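Phospholipase/Carboxylesterase (Haliangium ochraceum, PDB 4Q82) probably hydrolyses ester bonds of phospholipids or carboxylic esters, as a serine hydrolase of the alpha/beta-hydrolase fold. Local coordinates at residues S54-D59 against F67-P72; P81-W86 against R121-L126. All coordinates share one frame; numbering follows the deposited sequence.

In the fold
Contact 1 and contact 2 sit side by side in one mixed eight-stranded sheet, their centres about 12 Å apart. Contact 1 closes first along the chain: strands 53-56 and 67-70 form a beta hairpin at one margin of the sheet, with 53-56 outermost. Contact 2 pairs strand 80-86 with strand 124-128, which lies between it and the hairpin. The two contacts meet where Tyr70 N lies 2.9 Å from Val125 O, a probable hydrogen bond. Strand order 1-2-4-3-5-6-7-8 is that of the alpha/beta-hydrolase fold, so the antiparallel margin of contact 1 gives way to the parallel core, where the centre of contact 2 lies about 8 Å from the centre of the chain.

Contact 1: S54-D59 against F67-P72; sequences SVRALD and FWEYLP
Arg56 leaves the backbone with CG anti to its carbonyl carbon and bends at chi2 (-74°), while Glu69 sends CG anti to its backbone N and stays extended beyond it. The two ends thereby meet side-on: Arg56 NE donates to Glu69 OE1 and Arg56 NH2 to Glu69 OE2, each bond 3.0 Å long. Both nitrogens address the carboxylate from above its plane, yet the acceptors lie near the guanidinium plane, the two groups being turned 59° apart. Tyr152 OH also bonds Glu69 OE1, and a water joins OE2 to Ser54 OG, so each carboxylate oxygen has a second partner besides Arg56. The backbone is a beta hairpin, antiparallel: Ser54 and Glu69 exchange N-H...O bonds of 2.8 Å both ways; Arg56 and Phe67 also bond both ways, though Phe67 N reaches Arg56 O from above the carbonyl plane. On the Arg56 side of the sheet, Phe67 takes the crowded first torsion (64°), laying its ring under Arg56 CB, 3.6 Å from the ring centroid in a CH-pi contact. Across the sheet, Val55 CG2 stands 4.0 Å from the centroid of the Trp68 six-membered ring, over its face; Trp68 NE1 is held by Leu100 O.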
loop_
_atom_site.group_PDB
_atom_site.type_symbol
_atom_site.label_atom_id
_atom_site.label_comp_id
_atom_site.label_asym_id
_atom_site.label_seq_id
_atom_site.Cartn_x
_atom_site.Cartn_y
_atom_site.Cartn_z
ATOM N N SER A 54 -11.571 -9.917 -8.325
ATOM C CA SER A 54 -12.716 -9.384 -9.074
ATOM C C SER A 54 -12.523 -7.918 -9.436
ATOM O O SER A 54 -12.070 -7.127 -8.607
ATOM C CB SER A 54 -14.008 -9.516 -8.274
ATOM O OG SER A 54 -14.226 -10.863 -7.901
ATOM N N VAL A 55 -12.890 -7.558 -10.664
ATOM C CA VAL A 55 -12.812 -6.169 -11.107
ATOM C C VAL A 55 -14.040 -5.420 -10.605
ATOM O O VAL A 55 -15.172 -5.932 -10.646
ATOM C CB VAL A 55 -12.691 -6.081 -12.653
ATOM C CG1 VAL A 55 -14.023 -6.397 -13.336
ATOM C CG2 VAL A 55 -12.146 -4.720 -13.086
ATOM N N ARG A 56 -13.823 -4.215 -10.095
ATOM C CA ARG A 56 -14.918 -3.395 -9.578
ATOM C C ARG A 56 -14.843 -2.024 -10.224
ATOM O O ARG A 56 -14.277 -1.089 -9.656
ATOM C CB ARG A 56 -14.850 -3.281 -8.060
ATOM C CG ARG A 56 -14.891 -4.621 -7.335
ATOM C CD ARG A 56 -16.301 -5.227 -7.370
ATOM N NE ARG A 56 -16.307 -6.507 -6.662
ATOM C CZ ARG A 56 -17.015 -7.573 -7.024
ATOM N NH1 ARG A 56 -17.808 -7.526 -8.088
ATOM N NH2 ARG A 56 -16.940 -8.694 -6.312
ATOM N N ALA A 57 -15.403 -1.916 -11.427
ATOM C CA ALA A 57 -15.251 -0.713 -12.238
ATOM C C ALA A 57 -15.887 0.507 -11.585
ATOM O O ALA A 57 -16.828 0.396 -10.793
ATOM C CB ALA A 57 -15.842 -0.928 -13.626
ATOM N N LEU A 58 -15.344 1.673 -11.910
ATOM C CA LEU A 58 -15.864 2.932 -11.416
ATOM C C LEU A 58 -17.359 3.038 -11.708
ATOM O O LEU A 58 -17.804 2.693 -12.806
ATOM C CB LEU A 58 -15.115 4.086 -12.056
ATOM C CG LEU A 58 -15.496 5.483 -11.585
ATOM C CD1 LEU A 58 -15.237 5.585 -10.097
ATOM C CD2 LEU A 58 -14.693 6.510 -12.349
ATOM N N ASP A 59 -18.104 3.493 -10.702
ATOM C CA ASP A 59 -19.565 3.686 -10.742
ATOM C C ASP A 59 -20.359 2.384 -10.638
ATOM O O ASP A 59 -21.574 2.386 -10.829
ATOM C CB ASP A 59 -19.998 4.450 -12.006
ATOM C CG ASP A 59 -19.398 5.858 -12.089
ATOM O OD1 ASP A 59 -19.251 6.526 -11.036
ATOM O OD2 ASP A 59 -19.067 6.294 -13.215
ATOM N N PHE A 67 -11.536 -0.319 -8.913
ATOM C CA PHE A 67 -10.492 -1.063 -8.190
ATOM C C PHE A 67 -10.571 -2.558 -8.425
ATOM O O PHE A 67 -11.624 -3.089 -8.819
ATOM C CB PHE A 67 -10.564 -0.777 -6.682
ATOM C CG PHE A 67 -11.835 -1.246 -6.014
ATOM C CD1 PHE A 67 -12.991 -0.475 -6.056
ATOM C CD2 PHE A 67 -11.861 -2.445 -5.302
ATOM C CE1 PHE A 67 -14.155 -0.900 -5.419
ATOM C CE2 PHE A 67 -13.028 -2.881 -4.666
ATOM C CZ PHE A 67 -14.170 -2.103 -4.725
ATOM N N TRP A 68 -9.445 -3.232 -8.179
ATOM C CA TRP A 68 -9.396 -4.691 -8.106
ATOM C C TRP A 68 -9.649 -5.129 -6.683
ATOM O O TRP A 68 -9.038 -4.610 -5.758
ATOM C CB TRP A 68 -8.031 -5.252 -8.561
ATOM C CG TRP A 68 -7.824 -5.110 -10.035
ATOM C CD1 TRP A 68 -7.157 -4.109 -10.677
ATOM C CD2 TRP A 68 -8.361 -5.956 -11.054
ATOM N NE1 TRP A 68 -7.214 -4.298 -12.044
ATOM C CE2 TRP A 68 -7.943 -5.430 -12.298
ATOM C CE3 TRP A 68 -9.137 -7.123 -11.035
ATOM C CZ2 TRP A 68 -8.281 -6.022 -13.510
ATOM C CZ3 TRP A 68 -9.463 -7.724 -12.248
ATOM C CH2 TRP A 68 -9.039 -7.170 -13.465
ATOM N N GLU A 69 -10.535 -6.106 -6.523
ATOM C CA GLU A 69 -10.874 -6.655 -5.217
ATOM C C GLU A 69 -10.338 -8.067 -5.102
ATOM O O GLU A 69 -10.690 -8.937 -5.903
ATOM C CB GLU A 69 -12.391 -6.637 -5.021
ATOM C CG GLU A 69 -12.901 -7.402 -3.838
ATOM C CD GLU A 69 -14.363 -7.762 -4.030
ATOM O OE1 GLU A 69 -15.244 -6.880 -3.849
ATOM O OE2 GLU A 69 -14.618 -8.926 -4.399
ATOM N N TYR A 70 -9.452 -8.280 -4.135
ATOM C CA TYR A 70 -8.998 -9.625 -3.793
ATOM C C TYR A 70 -9.488 -10.003 -2.396
ATOM O O TYR A 70 -9.233 -9.280 -1.426
ATOM C CB TYR A 70 -7.458 -9.762 -3.840
ATOM C CG TYR A 70 -7.049 -11.118 -3.282
ATOM C CD1 TYR A 70 -7.309 -12.286 -3.999
ATOM C CD2 TYR A 70 -6.462 -11.235 -2.024
ATOM C CE1 TYR A 70 -6.946 -13.542 -3.498
ATOM C CE2 TYR A 70 -6.114 -12.502 -1.499
ATOM C CZ TYR A 70 -6.359 -13.637 -2.251
ATOM O OH TYR A 70 -6.024 -14.874 -1.752
ATOM N N LEU A 71 -10.180 -11.137 -2.296
ATOM C CA LEU A 71 -10.642 -11.647 -1.009
ATOM C C LEU A 71 -9.830 -12.880 -0.633
ATOM O O LEU A 71 -9.562 -13.744 -1.473
ATOM C CB LEU A 71 -12.139 -11.976 -1.055
ATOM C CG LEU A 71 -13.057 -10.831 -1.483
ATOM C CD1 LEU A 71 -14.485 -11.342 -1.611
ATOM C CD2 LEU A 71 -12.982 -9.665 -0.520
ATOM N N PRO A 72 -9.387 -12.940 0.630
ATOM C CA PRO A 72 -8.567 -14.046 1.113
ATOM C C PRO A 72 -9.437 -15.279 1.345
ATOM O O PRO A 72 -10.654 -15.155 1.419
ATOM C CB PRO A 72 -8.010 -13.518 2.436
ATOM C CG PRO A 72 -9.103 -12.630 2.939
ATOM C CD PRO A 72 -9.642 -11.944 1.686
HETATM O O HOH W 1 -13.254 -10.997 -5.343
#

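Contact 2: P81-W86 against R121-L126; sequences PLMVFW and RPFVVL
Met83, a selenomethionine here, starts at CB, which lies 3.8 Å from Val124 O and close to Phe123 CB. CG continues anti to the backbone N (chi1 179°), and the chain runs on extended to Met83 SE, which passes Val125 CG1 at 4.3 Å. A bend at chi3 (-60°) then swings Met83 CE over the Phe123 ring, 3.6 Å from its centroid and almost exactly on the ring normal. All six ring carbons are therefore about equally far from the methyl, a CH-pi contact, while SE sits obliquely farther off in a Met-aromatic arrangement. Tyr269 and Leu272 of helix 268-273 also pack on Met83. Met83 and Val125 belong to neighbouring parallel strands of the alpha/beta-hydrolase sheet, with Phe123 just ahead of the second; the chain crosses between them through a link containing two helices. Four bonds stitch the strands: Val124 N to Pro81 O, Met83 N to Val124 O at 2.8 Å, Leu126 N to Met83 O, and Phe85 N to Leu126 O, each donor lying nearly along the C=O axis of its acceptor. On the other face, Leu82 CD1 touches Val124 CG1 at 3.9 Å and Leu126 CG. Pro81 CG meets Pro122 CG at 3.8 Å, the two side chains crossing at about a right angle.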
loop_
_atom_site.group_PDB
_atom_site.type_symbol
_atom_site.label_atom_id
_atom_site.label_comp_id
_atom_site.label_asym_id
_atom_site.label_seq_id
_atom_site.Cartn_x
_atom_site.Cartn_y
_atom_site.Cartn_z
ATOM N N PRO A 81 -7.619 -8.623 8.040
ATOM C CA PRO A 81 -6.785 -7.429 7.850
ATOM C C PRO A 81 -7.001 -6.870 6.456
ATOM O O PRO A 81 -7.384 -7.613 5.555
ATOM C CB PRO A 81 -5.350 -7.951 8.027
ATOM C CG PRO A 81 -5.450 -9.437 7.820
ATOM C CD PRO A 81 -6.817 -9.833 8.287
ATOM N N LEU A 82 -6.787 -5.569 6.290
ATOM C CA LEU A 82 -7.025 -4.910 5.020
ATOM C C LEU A 82 -5.730 -4.302 4.508
ATOM O O LEU A 82 -4.988 -3.659 5.262
ATOM C CB LEU A 82 -8.092 -3.815 5.153
ATOM C CG LEU A 82 -8.230 -2.823 3.995
ATOM C CD1 LEU A 82 -8.752 -3.546 2.768
ATOM C CD2 LEU A 82 -9.200 -1.713 4.400
HETATM N N MSE A 83 -5.461 -4.514 3.223
HETATM C CA MSE A 83 -4.356 -3.856 2.558
HETATM C C MSE A 83 -4.885 -3.064 1.381
HETATM O O MSE A 83 -5.544 -3.629 0.502
HETATM C CB MSE A 83 -3.316 -4.880 2.075
HETATM C CG MSE A 83 -2.137 -4.254 1.332
HETATM SE SE MSE A 83 -0.993 -5.614 0.487
HETATM C CE MSE A 83 -0.459 -6.599 2.093
ATOM N N VAL A 84 -4.590 -1.765 1.344
ATOM C CA VAL A 84 -4.968 -0.973 0.175
ATOM C C VAL A 84 -3.674 -0.570 -0.522
ATOM O O VAL A 84 -2.780 0.034 0.092
ATOM C CB VAL A 84 -5.803 0.256 0.548
ATOM C CG1 VAL A 84 -6.142 1.102 -0.712
ATOM C CG2 VAL A 84 -7.114 -0.184 1.254
ATOM N N PHE A 85 -3.570 -0.944 -1.792
ATOM C CA PHE A 85 -2.344 -0.732 -2.576
ATOM C C PHE A 85 -2.579 0.312 -3.669
ATOM O O PHE A 85 -3.568 0.205 -4.420
ATOM C CB PHE A 85 -1.880 -2.047 -3.224
ATOM C CG PHE A 85 -0.955 -1.827 -4.410
ATOM C CD1 PHE A 85 0.368 -1.450 -4.202
ATOM C CD2 PHE A 85 -1.423 -1.957 -5.717
ATOM C CE1 PHE A 85 1.257 -1.220 -5.303
ATOM C CE2 PHE A 85 -0.581 -1.728 -6.807
ATOM C CZ PHE A 85 0.772 -1.361 -6.606
ATOM N N TRP A 86 -1.670 1.295 -3.775
ATOM C CA TRP A 86 -1.752 2.349 -4.795
ATOM C C TRP A 86 -0.620 2.222 -5.815
ATOM O O TRP A 86 0.569 2.259 -5.465
ATOM C CB TRP A 86 -1.724 3.742 -4.131
ATOM C CG TRP A 86 -2.896 3.953 -3.255
ATOM C CD1 TRP A 86 -3.014 3.598 -1.937
ATOM C CD2 TRP A 86 -4.145 4.535 -3.629
ATOM N NE1 TRP A 86 -4.268 3.929 -1.477
ATOM C CE2 TRP A 86 -4.983 4.494 -2.497
ATOM C CE3 TRP A 86 -4.639 5.086 -4.816
ATOM C CZ2 TRP A 86 -6.277 5.007 -2.504
ATOM C CZ3 TRP A 86 -5.953 5.571 -4.829
ATOM C CH2 TRP A 86 -6.742 5.541 -3.672
ATOM N N ARG A 121 -1.733 -15.709 3.010
ATOM C CA ARG A 121 -1.877 -14.283 3.282
ATOM C C ARG A 121 -3.325 -13.911 3.583
ATOM O O ARG A 121 -4.220 -14.170 2.767
ATOM C CB ARG A 121 -1.328 -13.475 2.109
ATOM C CG ARG A 121 0.193 -13.680 2.022
ATOM C CD ARG A 121 0.831 -13.012 0.774
ATOM N NE ARG A 121 2.250 -13.384 0.720
ATOM C CZ ARG A 121 3.030 -13.147 -0.337
ATOM N NH1 ARG A 121 2.512 -12.566 -1.416
ATOM N NH2 ARG A 121 4.310 -13.507 -0.321
ATOM N N PRO A 122 -3.558 -13.319 4.764
ATOM C CA PRO A 122 -4.935 -13.161 5.263
ATOM C C PRO A 122 -5.626 -11.859 4.860
ATOM O O PRO A 122 -6.787 -11.668 5.264
ATOM C CB PRO A 122 -4.750 -13.200 6.778
ATOM C CG PRO A 122 -3.409 -12.541 6.977
ATOM C CD PRO A 122 -2.560 -13.057 5.817
ATOM N N PHE A 123 -4.948 -11.011 4.086
ATOM C CA PHE A 123 -5.467 -9.684 3.729
ATOM C C PHE A 123 -6.596 -9.690 2.707
ATOM O O PHE A 123 -6.511 -10.370 1.681
ATOM C CB PHE A 123 -4.354 -8.796 3.141
ATOM C CG PHE A 123 -3.028 -8.884 3.851
ATOM C CD1 PHE A 123 -2.735 -8.047 4.922
ATOM C CD2 PHE A 123 -2.041 -9.762 3.399
ATOM C CE1 PHE A 123 -1.487 -8.097 5.560
ATOM C CE2 PHE A 123 -0.806 -9.827 4.007
ATOM C CZ PHE A 123 -0.504 -8.989 5.098
ATOM N N VAL A 124 -7.625 -8.879 2.946
ATOM C CA VAL A 124 -8.363 -8.308 1.836
ATOM C C VAL A 124 -7.392 -7.362 1.134
ATOM O O VAL A 124 -6.773 -6.527 1.800
ATOM C CB VAL A 124 -9.618 -7.539 2.303
ATOM C CG1 VAL A 124 -10.234 -6.762 1.155
ATOM C CG2 VAL A 124 -10.630 -8.516 2.920
ATOM N N VAL A 125 -7.228 -7.487 -0.186
ATOM C CA VAL A 125 -6.328 -6.572 -0.914
ATOM C C VAL A 125 -7.122 -5.787 -1.939
ATOM O O VAL A 125 -7.721 -6.375 -2.854
ATOM C CB VAL A 125 -5.165 -7.316 -1.639
ATOM C CG1 VAL A 125 -4.192 -6.297 -2.289
ATOM C CG2 VAL A 125 -4.383 -8.184 -0.646
ATOM N N LEU A 126 -7.146 -4.469 -1.782
ATOM C CA LEU A 126 -7.839 -3.611 -2.739
ATOM C C LEU A 126 -6.836 -2.752 -3.491
ATOM O O LEU A 126 -5.965 -2.133 -2.884
ATOM C CB LEU A 126 -8.856 -2.702 -2.040
ATOM C CG LEU A 126 -9.865 -3.394 -1.136
ATOM C CD1 LEU A 126 -10.824 -2.354 -0.561
ATOM C CD2 LEU A 126 -10.651 -4.454 -1.906
#